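Local coordinates for protein peptidoglycan D,D-transpeptidase FtsI (Yersinia pestis, PDB 6SYN) that probably cross-links septal peptidoglycan during cell division as a D,D-transpeptidase and is a target of penicillin-type antibiotics, at residues T14-I19 and S110-P115; V31-V36 and A85-P90. All coordinates share one frame; numbering follows the deposited sequence.

Contact 1: residues T14-I19 and S110-P115; sequences TARGMI and SRRYYP
An extended loop, 14-19, runs beside the end of strand 104-113 in the N-terminal, non-catalytic part of this class B penicillin-binding protein. An arginine reaching from the strand to a backbone carbonyl joins the two.

Both hydrogen bonds between the two segments end on Gly17 O. Arg112 starts with CG anti to its backbone N (chi1 -154°), bends at chi2, and then runs out straight. Its guanidinium meets the carbonyl in its own plane. Arg112 NH1 bonds to Gly17 O at 2.5 Å, nearly along the C=O axis. A second, weak bond runs from Arg112 NH2 to Gly17 O at 3.0 Å and is more bent, with an N-H...O angle of 127°. One oxygen thus receives both terminal nitrogens, which limits rotation of the group.

The charged contacts are between two arginines. Arg16 and Arg112 cross at about a right angle, and their guanidinium planes are 81° apart. Arg112 NE lies at the edge of the Arg16 group, with Arg16 NE 3.7 Å from Arg112 NE. Glu138 probably offsets this repulsion, since it forms salt bridges to Arg16 NH2 and Arg112 NE. Asp142 takes Arg16 NH1.

Van der Waals contacts complete the join. Arg16 CB lies over one face of the Arg112 guanidinium, toward its rim, 3.6 Å from Arg112 NH2. The Ile19 side chain crosses that of Arg112 at about a right angle, with Ile19 CG1 3.7 Å from Arg112 NH1. Farther along, Ser110 OG is hydrogen-bonded to Ser30 OG and lies 3.5 Å from Ala15 CA.

Contact 2: residues V31-V36 and A85-P90; sequences VPVNAV and ARQVNP
Strand segment 31-36 pairs antiparallel with the end of strand 82-88. The firm pairing is between Val36 and Ala85. Val36 N donates to Ala85 O at 2.7 Å, and Ala85 N donates to Val36 O at 3.0 Å. Both bonds are nearly straight, with N-H...O angles of 168°. The chain then turns a corner at Arg86. Beyond it, Val88 N reaches Asn34 O at 3.1 Å. This bond is more bent, at 138°.

Val33 lies against the corner, with atoms facing Arg86 and Gln87. Val33 CB lies 4.0 Å from Gln87 CG, and the two side chains cross at about a right angle. Val33 CG1 stands anti to its own carbonyl carbon, beside the backbone N. Val33 CG1 packs across the Gln87 chain, 3.5 Å from Gln87 CG and 3.7 Å from Gln87 OE1. Val33 CG2, in the crowded position between the backbone N and the carbonyl carbon, meets Arg86 O at 3.3 Å. Ala35 CB approaches the same Arg86 O at 3.2 Å, so two apolar side chains border this carbonyl.

Asn34, Val36, Ala85 and Val88 share one face of the sheet. Val36 CB packs against Ala85 CB, and Val36 CG2 against Val88 CG1. Just after the pair, Asn89 OD1 accepts a hydrogen bond from Ile92 N and so N-caps helix 90-97. The arrangement is an antiparallel strand pair in the mixed sheet of the N-terminal region, with one chain turning at Arg86 and going on into an N-capped helix.

The centres of contacts 1 and 2 are about 14 Å apart, and all four segments belong to the dimerisation domain. The chain passes through 14-19, 31-36, 85-90 and 110-115 in that order, so contact 2 forms between the two halves of contact 1. Strand 26-38 pairs with both 82-88 and 104-113 in one mixed sheet. Arg111 bridges the contacts. Arg111 N probably bonds to Val31 O at 2.7 Å, its NH1 forms a weak bond to Gln87 OE1, and its CB packs on Val33 CG2. Contact 2 joins two strands of the sheet, and contact 1 ties its strand 104-113 to the loop leading into strand 19-20, well away from the ligand pocket of the transpeptidase domain.

Contact 1: residues T14-I19 and S110-P115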
loop_
_atom_site.group_PDB
_atom_site.type_symbol
_atom_site.label_atom_id
_atom_site.label_comp_id
_atom_site.label_asym_id
_atom_site.label_seq_id
_atom_site.Cartn_x
_atom_site.Cartn_y
_atom_site.Cartn_z
ATOM N N THR A 14 -16.661 -18.564 17.935
ATOM C CA THR A 14 -17.769 -19.080 17.078
ATOM C C THR A 14 -17.570 -18.632 15.623
ATOM O O THR A 14 -16.846 -17.641 15.400
ATOM C CB THR A 14 -19.137 -18.611 17.593
ATOM O OG1 THR A 14 -19.259 -17.221 17.285
ATOM C CG2 THR A 14 -19.334 -18.827 19.078
ATOM N N ALA A 15 -18.221 -19.320 14.680
ATOM C CA ALA A 15 -18.089 -19.114 13.217
ATOM C C ALA A 15 -18.513 -17.688 12.837
ATOM O O ALA A 15 -19.469 -17.159 13.445
ATOM C CB ALA A 15 -18.896 -20.152 12.472
ATOM N N ARG A 16 -17.805 -17.099 11.866
ATOM C CA ARG A 16 -18.026 -15.734 11.314
ATOM C C ARG A 16 -18.394 -15.865 9.832
ATOM O O ARG A 16 -18.082 -16.917 9.237
ATOM C CB ARG A 16 -16.758 -14.883 11.459
ATOM C CG ARG A 16 -16.288 -14.665 12.891
ATOM C CD ARG A 16 -14.838 -14.210 12.976
ATOM N NE ARG A 16 -14.588 -12.955 12.276
ATOM C CZ ARG A 16 -14.871 -11.740 12.749
ATOM N NH1 ARG A 16 -15.425 -11.589 13.942
ATOM N NH2 ARG A 16 -14.599 -10.670 12.021
ATOM N N GLY A 17 -19.016 -14.836 9.254
ATOM C CA GLY A 17 -19.265 -14.736 7.802
ATOM C C GLY A 17 -17.979 -14.910 7.011
ATOM O O GLY A 17 -16.907 -14.692 7.583
ATOM N N MET A 18 -18.075 -15.288 5.738
ATOM C CA MET A 18 -16.896 -15.613 4.896
ATOM C C MET A 18 -16.486 -14.383 4.073
ATOM O O MET A 18 -17.358 -13.809 3.377
ATOM C CB MET A 18 -17.205 -16.776 3.952
ATOM C CG MET A 18 -15.964 -17.412 3.389
ATOM S SD MET A 18 -16.341 -18.449 1.971
ATOM C CE MET A 18 -16.431 -17.206 0.683
ATOM N N ILE A 19 -15.202 -14.012 4.138
ATOM C CA ILE A 19 -14.603 -12.930 3.302
ATOM C C ILE A 19 -14.005 -13.570 2.049
ATOM O O ILE A 19 -13.130 -14.450 2.188
ATOM C CB ILE A 19 -13.545 -12.110 4.066
ATOM C CG1 ILE A 19 -14.016 -11.726 5.472
ATOM C CG2 ILE A 19 -13.144 -10.895 3.242
ATOM C CD1 ILE A 19 -12.987 -10.986 6.295
ATOM N N SER A 110 -14.207 -22.820 16.207
ATOM C CA SER A 110 -14.080 -22.379 14.797
ATOM C C SER A 110 -12.765 -21.605 14.674
ATOM O O SER A 110 -12.562 -20.659 15.455
ATOM C CB SER A 110 -15.281 -21.570 14.370
ATOM O OG SER A 110 -14.965 -20.702 13.293
ATOM N N ARG A 111 -11.879 -22.050 13.785
ATOM C CA ARG A 111 -10.587 -21.375 13.520
ATOM C C ARG A 111 -10.805 -20.395 12.371
ATOM O O ARG A 111 -11.215 -20.843 11.285
ATOM C CB ARG A 111 -9.500 -22.395 13.181
ATOM C CG ARG A 111 -8.137 -21.766 12.938
ATOM C CD ARG A 111 -7.086 -22.791 12.576
ATOM N NE ARG A 111 -5.827 -22.140 12.251
ATOM C CZ ARG A 111 -4.702 -22.770 11.929
ATOM N NH1 ARG A 111 -4.657 -24.090 11.876
ATOM N NH2 ARG A 111 -3.614 -22.072 11.661
ATOM N N ARG A 112 -10.582 -19.107 12.611
ATOM C CA ARG A 112 -10.555 -18.097 11.531
ATOM C C ARG A 112 -9.289 -18.367 10.711
ATOM O O ARG A 112 -8.193 -18.013 11.187
ATOM C CB ARG A 112 -10.634 -16.684 12.121
ATOM C CG ARG A 112 -11.215 -15.641 11.178
ATOM C CD ARG A 112 -12.402 -16.142 10.380
ATOM N NE ARG A 112 -13.025 -15.057 9.649
ATOM C CZ ARG A 112 -14.127 -15.161 8.916
ATOM N NH1 ARG A 112 -14.589 -14.092 8.288
ATOM N NH2 ARG A 112 -14.766 -16.315 8.813
ATOM N N TYR A 113 -9.439 -19.028 9.558
ATOM C CA TYR A 113 -8.316 -19.497 8.702
ATOM C C TYR A 113 -8.205 -18.610 7.457
ATOM O O TYR A 113 -9.238 -18.291 6.832
ATOM C CB TYR A 113 -8.478 -20.979 8.347
ATOM C CG TYR A 113 -7.445 -21.473 7.367
ATOM C CD1 TYR A 113 -6.132 -21.685 7.756
ATOM C CD2 TYR A 113 -7.767 -21.678 6.035
ATOM C CE1 TYR A 113 -5.170 -22.105 6.849
ATOM C CE2 TYR A 113 -6.820 -22.093 5.116
ATOM C CZ TYR A 113 -5.516 -22.307 5.523
ATOM O OH TYR A 113 -4.582 -22.723 4.618
ATOM N N TYR A 114 -6.972 -18.226 7.116
ATOM C CA TYR A 114 -6.640 -17.302 5.998
ATOM C C TYR A 114 -5.891 -18.072 4.913
ATOM O O TYR A 114 -4.674 -18.224 5.001
ATOM C CB TYR A 114 -5.852 -16.102 6.530
ATOM C CG TYR A 114 -6.544 -15.395 7.665
ATOM C CD1 TYR A 114 -7.586 -14.508 7.427
ATOM C CD2 TYR A 114 -6.191 -15.646 8.985
ATOM C CE1 TYR A 114 -8.240 -13.869 8.469
ATOM C CE2 TYR A 114 -6.837 -15.016 10.038
ATOM C CZ TYR A 114 -7.866 -14.127 9.777
ATOM O OH TYR A 114 -8.520 -13.507 10.800
ATOM N N PRO A 115 -6.589 -18.574 3.862
ATOM C CA PRO A 115 -5.950 -19.358 2.801
ATOM C C PRO A 115 -4.973 -18.580 1.902
ATOM O O PRO A 115 -4.203 -19.233 1.235
ATOM C CB PRO A 115 -7.132 -19.869 1.956
ATOM C CG PRO A 115 -8.328 -19.717 2.861
ATOM C CD PRO A 115 -8.036 -18.454 3.640
#

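Contact 2: residues V31-V36 and A85-P90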
loop_
_atom_site.group_PDB
_atom_site.type_symbol
_atom_site.label_atom_id
_atom_site.label_comp_id
_atom_site.label_asym_id
_atom_site.label_seq_id
_atom_site.Cartn_x
_atom_site.Cartn_y
_atom_site.Cartn_z
ATOM N N VAL A 31 -13.424 -22.485 10.169
ATOM C CA VAL A 31 -13.280 -23.966 10.026
ATOM C C VAL A 31 -13.402 -24.607 11.404
ATOM O O VAL A 31 -12.742 -24.182 12.351
ATOM C CB VAL A 31 -11.958 -24.353 9.331
ATOM C CG1 VAL A 31 -11.553 -25.796 9.598
ATOM C CG2 VAL A 31 -12.032 -24.101 7.834
ATOM N N PRO A 32 -14.243 -25.656 11.550
ATOM C CA PRO A 32 -14.388 -26.361 12.824
ATOM C C PRO A 32 -13.161 -27.239 13.112
ATOM O O PRO A 32 -12.778 -28.012 12.243
ATOM C CB PRO A 32 -15.659 -27.198 12.619
ATOM C CG PRO A 32 -15.682 -27.473 11.130
ATOM C CD PRO A 32 -15.092 -26.231 10.494
ATOM N N VAL A 33 -12.571 -27.088 14.302
ATOM C CA VAL A 33 -11.301 -27.763 14.704
ATOM C C VAL A 33 -11.392 -28.191 16.171
ATOM O O VAL A 33 -12.309 -27.724 16.872
ATOM C CB VAL A 33 -10.084 -26.842 14.483
ATOM C CG1 VAL A 33 -9.911 -26.480 13.017
ATOM C CG2 VAL A 33 -10.160 -25.584 15.338
ATOM N N ASN A 34 -10.472 -29.063 16.592
ATOM C CA ASN A 34 -10.058 -29.244 18.008
ATOM C C ASN A 34 -8.749 -28.466 18.184
ATOM O O ASN A 34 -7.831 -28.667 17.356
ATOM C CB ASN A 34 -9.899 -30.718 18.391
ATOM C CG ASN A 34 -10.940 -31.626 17.767
ATOM O OD1 ASN A 34 -10.622 -32.741 17.352
ATOM N ND2 ASN A 34 -12.179 -31.168 17.691
ATOM N N ALA A 35 -8.682 -27.588 19.188
ATOM C CA ALA A 35 -7.531 -26.699 19.470
ATOM C C ALA A 35 -6.960 -27.031 20.852
ATOM O O ALA A 35 -7.719 -27.523 21.708
ATOM C CB ALA A 35 -7.956 -25.256 19.388
ATOM N N VAL A 36 -5.666 -26.769 21.045
ATOM C CA VAL A 36 -4.946 -27.011 22.326
ATOM C C VAL A 36 -4.532 -25.655 22.893
ATOM O O VAL A 36 -3.798 -24.915 22.208
ATOM C CB VAL A 36 -3.740 -27.954 22.153
ATOM C CG1 VAL A 36 -2.972 -28.133 23.457
ATOM C CG2 VAL A 36 -4.168 -29.305 21.600
ATOM N N ALA A 85 -1.750 -24.965 19.997
ATOM C CA ALA A 85 -2.069 -25.388 18.612
ATOM C C ALA A 85 -3.512 -24.993 18.279
ATOM O O ALA A 85 -4.426 -25.405 19.017
ATOM C CB ALA A 85 -1.859 -26.874 18.456
ATOM N N ARG A 86 -3.706 -24.238 17.195
ATOM C CA ARG A 86 -5.048 -23.824 16.712
ATOM C C ARG A 86 -5.807 -25.066 16.227
ATOM O O ARG A 86 -7.049 -25.063 16.281
ATOM C CB ARG A 86 -4.907 -22.769 15.611
ATOM C CG ARG A 86 -4.309 -21.455 16.091
ATOM C CD ARG A 86 -4.660 -20.282 15.192
ATOM N NE ARG A 86 -3.765 -19.151 15.417
ATOM C CZ ARG A 86 -4.010 -18.104 16.209
ATOM N NH1 ARG A 86 -3.097 -17.151 16.328
ATOM N NH2 ARG A 86 -5.152 -18.001 16.873
ATOM N N GLN A 87 -5.064 -26.098 15.819
ATOM C CA GLN A 87 -5.558 -27.258 15.038
ATOM C C GLN A 87 -4.731 -28.494 15.403
ATOM O O GLN A 87 -3.486 -28.405 15.381
ATOM C CB GLN A 87 -5.415 -26.948 13.547
ATOM C CG GLN A 87 -6.539 -27.484 12.678
ATOM C CD GLN A 87 -6.407 -27.001 11.255
ATOM O OE1 GLN A 87 -6.990 -25.994 10.862
ATOM N NE2 GLN A 87 -5.608 -27.708 10.471
ATOM N N VAL A 88 -5.399 -29.602 15.726
ATOM C CA VAL A 88 -4.744 -30.929 15.899
ATOM C C VAL A 88 -5.788 -32.022 15.635
ATOM O O VAL A 88 -6.959 -31.816 16.013
ATOM C CB VAL A 88 -4.078 -31.038 17.286
ATOM C CG1 VAL A 88 -4.898 -31.852 18.278
ATOM C CG2 VAL A 88 -2.668 -31.593 17.172
ATOM N N ASN A 89 -5.369 -33.117 14.984
ATOM C CA ASN A 89 -6.235 -34.262 14.591
ATOM C C ASN A 89 -6.688 -34.990 15.856
ATOM O O ASN A 89 -6.007 -34.942 16.876
ATOM C CB ASN A 89 -5.541 -35.179 13.573
ATOM C CG ASN A 89 -4.313 -35.898 14.095
ATOM O OD1 ASN A 89 -4.000 -35.847 15.279
ATOM N ND2 ASN A 89 -3.609 -36.588 13.213
ATOM N N PRO A 90 -7.883 -35.624 15.854
ATOM C CA PRO A 90 -8.337 -36.448 16.976
ATOM C C PRO A 90 -7.259 -37.300 17.669
ATOM O O PRO A 90 -7.222 -37.274 18.881
ATOM C CB PRO A 90 -9.368 -37.350 16.284
ATOM C CG PRO A 90 -10.016 -36.433 15.268
ATOM C CD PRO A 90 -8.902 -35.521 14.796
#